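Local structure of PTS system, IIA component (3BED) at residues A[8-21]-A[30-42]. The protein probably serves as the IIA component of a mannose/sorbose-type phosphotransferase system, relaying phosphoryl groups during sugar uptake. Residues are numbered along the deposited sequence; the frame is centred on the assembly and turned at random. Where two conformers were deposited one is given.
Sequences LILMSHGRMAEETL and ELADAAIVSMTAE
A parallel beta-alpha-beta crossover brings Ile9 beside Ala35 and Met11 beside Val37, with helix 16-28 linking strand 7-13 to strand 35-39, an outermost strand of the sheet within the chain. Six backbone hydrogen bonds join the two segments, from Ala35 N to Leu8 O (2.9 Å) to Gly14 N with Met39 O (2.8 Å).

On the face of Leu10 and Ile36, under helix 16-28, Ile36 fills the angle between strand and helix. Its CG1 lies beside the backbone N, and a second turn at chi2 (-62°) carries CD1 to Leu10 CB, 3.7 Å away. Leu21 slants across the same isoleucine, CD2 to CD1 3.9 Å, while its other methyl, CD1, rests 4.1 Å from Ala34 CB.

Met11 and Val37 run alongside each other on the opposite face, beneath helix 44-59 and helix 74-82. The bend at chi3 of Met11 (67°) folds CE back to Val37 CB (3.6 Å). Further along, Met39 CE meets His13 CD2 obliquely at 3.4 Å, next to Pro75.

Ser12 OG receives the Ala17 N-H (2.9 Å) and donates to His13 O, bracing the turn into the helix. A water donates to Gly14 O, accepts from Glu18 N and lies close to Ser38 OG. Apolar packing is thus centred on the Leu10, Ile36 and Leu21 cluster and the Met11-Val37 pair; side-chain and water-mediated hydrogen bonds gather at the turn into the helix, while backbone bonds hold the strands along their length.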
loop_
_atom_site.group_PDB
_atom_site.type_symbol
_atom_site.label_atom_id
_atom_site.label_comp_id
_atom_site.label_asym_id
_atom_site.label_seq_id
_atom_site.Cartn_x
_atom_site.Cartn_y
_atom_site.Cartn_z
ATOM N N LEU A 8 10.394 -7.809 -11.347
ATOM C CA LEU A 8 9.377 -7.464 -10.324
ATOM C C LEU A 8 7.982 -7.793 -10.794
ATOM O O LEU A 8 7.625 -7.611 -11.989
ATOM C CB LEU A 8 9.439 -5.986 -9.952
ATOM C CG LEU A 8 10.761 -5.490 -9.395
ATOM C CD1 LEU A 8 10.623 -3.983 -9.171
ATOM C CD2 LEU A 8 11.150 -6.202 -8.108
ATOM N N ILE A 9 7.178 -8.268 -9.842
ATOM C CA ILE A 9 5.767 -8.558 -10.100
ATOM C C ILE A 9 5.029 -7.977 -8.900
ATOM O O ILE A 9 5.357 -8.318 -7.763
ATOM C CB ILE A 9 5.489 -10.062 -10.194
ATOM C CG1 ILE A 9 6.351 -10.717 -11.300
ATOM C CG2 ILE A 9 3.952 -10.280 -10.453
ATOM C CD1 ILE A 9 6.228 -12.224 -11.399
ATOM N N LEU A 10 4.014 -7.170 -9.139
ATOM C CA LEU A 10 3.153 -6.719 -8.005
ATOM C C LEU A 10 1.826 -7.414 -8.149
ATOM O O LEU A 10 1.274 -7.455 -9.235
ATOM C CB LEU A 10 2.947 -5.180 -8.035
ATOM C CG LEU A 10 4.180 -4.260 -8.186
ATOM C CD1 LEU A 10 3.758 -2.820 -8.012
ATOM C CD2 LEU A 10 5.258 -4.632 -7.189
HETATM N N MSE A 11 1.299 -7.934 -7.040
HETATM C CA MSE A 11 0.076 -8.729 -7.085
HETATM C C MSE A 11 -0.853 -8.269 -6.015
HETATM O O MSE A 11 -0.440 -8.036 -4.866
HETATM C CB MSE A 11 0.368 -10.223 -6.813
HETATM C CG MSE A 11 1.299 -10.842 -7.796
HETATM SE SE MSE A 11 1.387 -12.793 -7.535
HETATM C CE MSE A 11 -0.318 -13.299 -8.035
ATOM N N SER A 12 -2.138 -8.189 -6.379
ATOM C CA SER A 12 -3.111 -7.800 -5.350
ATOM C C SER A 12 -4.505 -8.271 -5.623
ATOM O O SER A 12 -4.831 -8.633 -6.768
ATOM C CB SER A 12 -3.203 -6.259 -5.191
ATOM O OG SER A 12 -3.816 -5.616 -6.305
ATOM N N HIS A 13 -5.343 -8.230 -4.572
ATOM C CA HIS A 13 -6.785 -8.174 -4.800
ATOM C C HIS A 13 -7.064 -6.930 -5.620
ATOM O O HIS A 13 -6.527 -5.858 -5.302
ATOM C CB HIS A 13 -7.544 -8.007 -3.476
ATOM C CG HIS A 13 -7.354 -9.140 -2.521
ATOM N ND1 HIS A 13 -6.177 -9.327 -1.817
ATOM C CD2 HIS A 13 -8.175 -10.160 -2.167
ATOM C CE1 HIS A 13 -6.304 -10.388 -1.032
ATOM N NE2 HIS A 13 -7.504 -10.915 -1.225
ATOM N N GLY A 14 -7.903 -7.052 -6.659
ATOM C CA GLY A 14 -8.340 -5.886 -7.412
ATOM C C GLY A 14 -7.134 -5.186 -8.063
ATOM O O GLY A 14 -6.135 -5.832 -8.447
ATOM N N ARG A 15 -7.251 -3.870 -8.184
ATOM C CA ARG A 15 -6.305 -3.078 -9.018
ATOM C C ARG A 15 -5.350 -2.285 -8.155
ATOM O O ARG A 15 -4.700 -1.387 -8.645
ATOM C CB ARG A 15 -7.053 -2.120 -9.955
ATOM C CG ARG A 15 -7.946 -2.767 -11.023
ATOM C CD ARG A 15 -8.696 -1.669 -11.814
ATOM N NE ARG A 15 -7.834 -0.909 -12.731
ATOM C CZ ARG A 15 -7.390 0.344 -12.573
ATOM N NH1 ARG A 15 -7.694 1.078 -11.516
ATOM N NH2 ARG A 15 -6.621 0.879 -13.505
HETATM N N MSE A 16 -5.228 -2.642 -6.870
HETATM C CA MSE A 16 -4.322 -1.908 -6.019
HETATM C C MSE A 16 -2.850 -1.984 -6.528
HETATM O O MSE A 16 -2.106 -0.973 -6.507
HETATM C CB MSE A 16 -4.411 -2.457 -4.586
HETATM C CG MSE A 16 -3.461 -1.786 -3.632
HETATM SE SE MSE A 16 -3.547 -2.704 -1.918
HETATM C CE MSE A 16 -2.371 -1.512 -0.879
ATOM N N ALA A 17 -2.421 -3.187 -6.924
ATOM C CA ALA A 17 -1.026 -3.342 -7.384
ATOM C C ALA A 17 -0.839 -2.508 -8.647
ATOM O O ALA A 17 0.175 -1.826 -8.806
ATOM C CB ALA A 17 -0.689 -4.803 -7.682
ATOM N N GLU A 18 -1.807 -2.590 -9.564
ATOM C CA GLU A 18 -1.748 -1.841 -10.815
ATOM C C GLU A 18 -1.502 -0.360 -10.540
ATOM O O GLU A 18 -0.629 0.258 -11.129
ATOM C CB GLU A 18 -3.074 -2.000 -11.547
ATOM C CG GLU A 18 -3.175 -1.255 -12.825
ATOM C CD GLU A 18 -4.279 -1.827 -13.673
ATOM O OE1 GLU A 18 -5.457 -1.558 -13.366
ATOM O OE2 GLU A 18 -3.973 -2.558 -14.632
ATOM N N GLU A 19 -2.308 0.213 -9.637
ATOM C CA GLU A 19 -2.173 1.644 -9.382
ATOM C C GLU A 19 -0.938 1.966 -8.549
ATOM O O GLU A 19 -0.428 3.069 -8.621
ATOM C CB GLU A 19 -3.446 2.210 -8.699
ATOM C CG GLU A 19 -4.677 2.117 -9.619
ATOM C CD GLU A 19 -4.554 2.994 -10.867
ATOM O OE1 GLU A 19 -3.634 3.866 -10.943
ATOM O OE2 GLU A 19 -5.373 2.786 -11.799
ATOM N N THR A 20 -0.488 1.005 -7.742
ATOM C CA THR A 20 0.773 1.192 -7.019
ATOM C C THR A 20 1.926 1.368 -8.016
ATOM O O THR A 20 2.771 2.268 -7.832
ATOM C CB THR A 20 1.044 0.034 -6.050
ATOM O OG1 THR A 20 -0.051 -0.068 -5.132
ATOM C CG2 THR A 20 2.295 0.311 -5.232
ATOM N N LEU A 21 1.973 0.510 -9.046
ATOM C CA LEU A 21 2.993 0.681 -10.085
ATOM C C LEU A 21 2.869 2.045 -10.784
ATOM O O LEU A 21 3.858 2.720 -10.995
ATOM C CB LEU A 21 2.929 -0.459 -11.116
ATOM C CG LEU A 21 3.974 -0.380 -12.231
ATOM C CD1 LEU A 21 5.393 -0.394 -11.676
ATOM C CD2 LEU A 21 3.756 -1.499 -13.270
ATOM N N GLU A 30 10.007 6.512 -15.747
ATOM C CA GLU A 30 9.518 5.500 -16.651
ATOM C C GLU A 30 10.276 4.193 -16.503
ATOM O O GLU A 30 9.791 3.161 -16.952
ATOM C CB GLU A 30 9.591 6.024 -18.103
ATOM C CG GLU A 30 10.997 6.395 -18.437
ATOM C CD GLU A 30 11.207 6.897 -19.833
ATOM O OE1 GLU A 30 10.213 7.103 -20.586
ATOM O OE2 GLU A 30 12.402 7.058 -20.173
ATOM N N LEU A 31 11.420 4.204 -15.826
ATOM C CA LEU A 31 12.188 2.964 -15.690
ATOM C C LEU A 31 11.585 2.010 -14.663
ATOM O O LEU A 31 11.988 0.839 -14.606
ATOM C CB LEU A 31 13.712 3.223 -15.473
ATOM C CG LEU A 31 14.479 3.810 -16.699
ATOM C CD1 LEU A 31 15.893 4.237 -16.344
ATOM C CD2 LEU A 31 14.496 2.922 -17.957
ATOM N N ALA A 32 10.630 2.486 -13.853
ATOM C CA ALA A 32 9.954 1.595 -12.895
ATOM C C ALA A 32 9.097 0.634 -13.679
ATOM O O ALA A 32 8.205 1.042 -14.414
ATOM C CB ALA A 32 9.107 2.397 -11.907
ATOM N N ASP A 33 9.408 -0.653 -13.562
ATOM C CA ASP A 33 8.714 -1.656 -14.347
ATOM C C ASP A 33 8.416 -2.895 -13.520
ATOM O O ASP A 33 9.260 -3.360 -12.728
ATOM C CB ASP A 33 9.512 -2.031 -15.595
ATOM C CG ASP A 33 8.646 -2.694 -16.648
ATOM O OD1 ASP A 33 7.386 -2.545 -16.605
ATOM O OD2 ASP A 33 9.227 -3.381 -17.520
ATOM N N ALA A 34 7.213 -3.415 -13.704
ATOM C CA ALA A 34 6.804 -4.641 -13.027
ATOM C C ALA A 34 5.672 -5.238 -13.799
ATOM O O ALA A 34 4.891 -4.504 -14.451
ATOM C CB ALA A 34 6.380 -4.376 -11.558
ATOM N N ALA A 35 5.601 -6.562 -13.796
ATOM C CA ALA A 35 4.368 -7.220 -14.249
ATOM C C ALA A 35 3.357 -7.090 -13.122
ATOM O O ALA A 35 3.729 -6.807 -11.986
ATOM C CB ALA A 35 4.637 -8.680 -14.565
ATOM N N ILE A 36 2.082 -7.237 -13.467
ATOM C CA ILE A 36 1.015 -7.058 -12.470
ATOM C C ILE A 36 0.075 -8.229 -12.543
ATOM O O ILE A 36 -0.274 -8.677 -13.640
ATOM C CB ILE A 36 0.171 -5.772 -12.805
ATOM C CG1 ILE A 36 1.046 -4.495 -12.768
ATOM C CG2 ILE A 36 -1.015 -5.659 -11.904
ATOM C CD1 ILE A 36 1.683 -4.196 -11.367
ATOM N N VAL A 37 -0.348 -8.728 -11.383
ATOM C CA VAL A 37 -1.544 -9.605 -11.290
ATOM C C VAL A 37 -2.603 -8.895 -10.459
ATOM O O VAL A 37 -2.364 -8.552 -9.275
ATOM C CB VAL A 37 -1.248 -10.954 -10.635
ATOM C CG1 VAL A 37 -2.552 -11.805 -10.508
ATOM C CG2 VAL A 37 -0.156 -11.686 -11.414
ATOM N N SER A 38 -3.739 -8.673 -11.106
ATOM C CA SER A 38 -4.915 -8.045 -10.518
ATOM C C SER A 38 -5.973 -9.122 -10.372
ATOM O O SER A 38 -6.570 -9.574 -11.388
ATOM C CB SER A 38 -5.430 -6.962 -11.469
ATOM O OG SER A 38 -4.489 -5.888 -11.512
HETATM N N MSE A 39 -6.172 -9.613 -9.149
HETATM C CA MSE A 39 -7.160 -10.680 -8.961
HETATM C C MSE A 39 -8.538 -10.062 -8.820
HETATM O O MSE A 39 -8.837 -9.385 -7.842
HETATM C CB MSE A 39 -6.862 -11.521 -7.707
HETATM C CG MSE A 39 -7.904 -12.634 -7.545
HETATM SE SE MSE A 39 -7.649 -13.638 -5.899
HETATM C CE MSE A 39 -8.302 -12.335 -4.738
ATOM N N THR A 40 -9.395 -10.293 -9.782
ATOM C CA THR A 40 -10.728 -9.714 -9.702
ATOM C C THR A 40 -11.654 -10.598 -8.873
ATOM O O THR A 40 -11.276 -11.717 -8.459
ATOM C CB THR A 40 -11.337 -9.585 -11.090
ATOM O OG1 THR A 40 -11.607 -10.886 -11.590
ATOM C CG2 THR A 40 -10.378 -8.839 -12.017
ATOM N N ALA A 41 -12.869 -10.098 -8.632
ATOM C CA ALA A 41 -13.848 -10.865 -7.871
ATOM C C ALA A 41 -14.252 -12.153 -8.594
ATOM O O ALA A 41 -14.698 -13.103 -7.948
ATOM C CB ALA A 41 -15.060 -10.007 -7.519
ATOM N N GLU A 42 -14.012 -12.210 -9.909
ATOM C CA GLU A 42 -14.333 -13.421 -10.678
ATOM C C GLU A 42 -13.187 -14.402 -10.829
ATOM O O GLU A 42 -13.391 -15.523 -11.290
ATOM C CB GLU A 42 -14.860 -13.058 -12.068
ATOM C CG GLU A 42 -16.288 -12.511 -12.034
ATOM C CD GLU A 42 -16.331 -11.125 -11.414
ATOM O OE1 GLU A 42 -15.439 -10.305 -11.740
ATOM O OE2 GLU A 42 -17.228 -10.878 -10.569
HETATM O O HOH W 1 10.761 -5.946 -13.513
HETATM O O HOH W 2 -3.532 -4.899 -9.440
#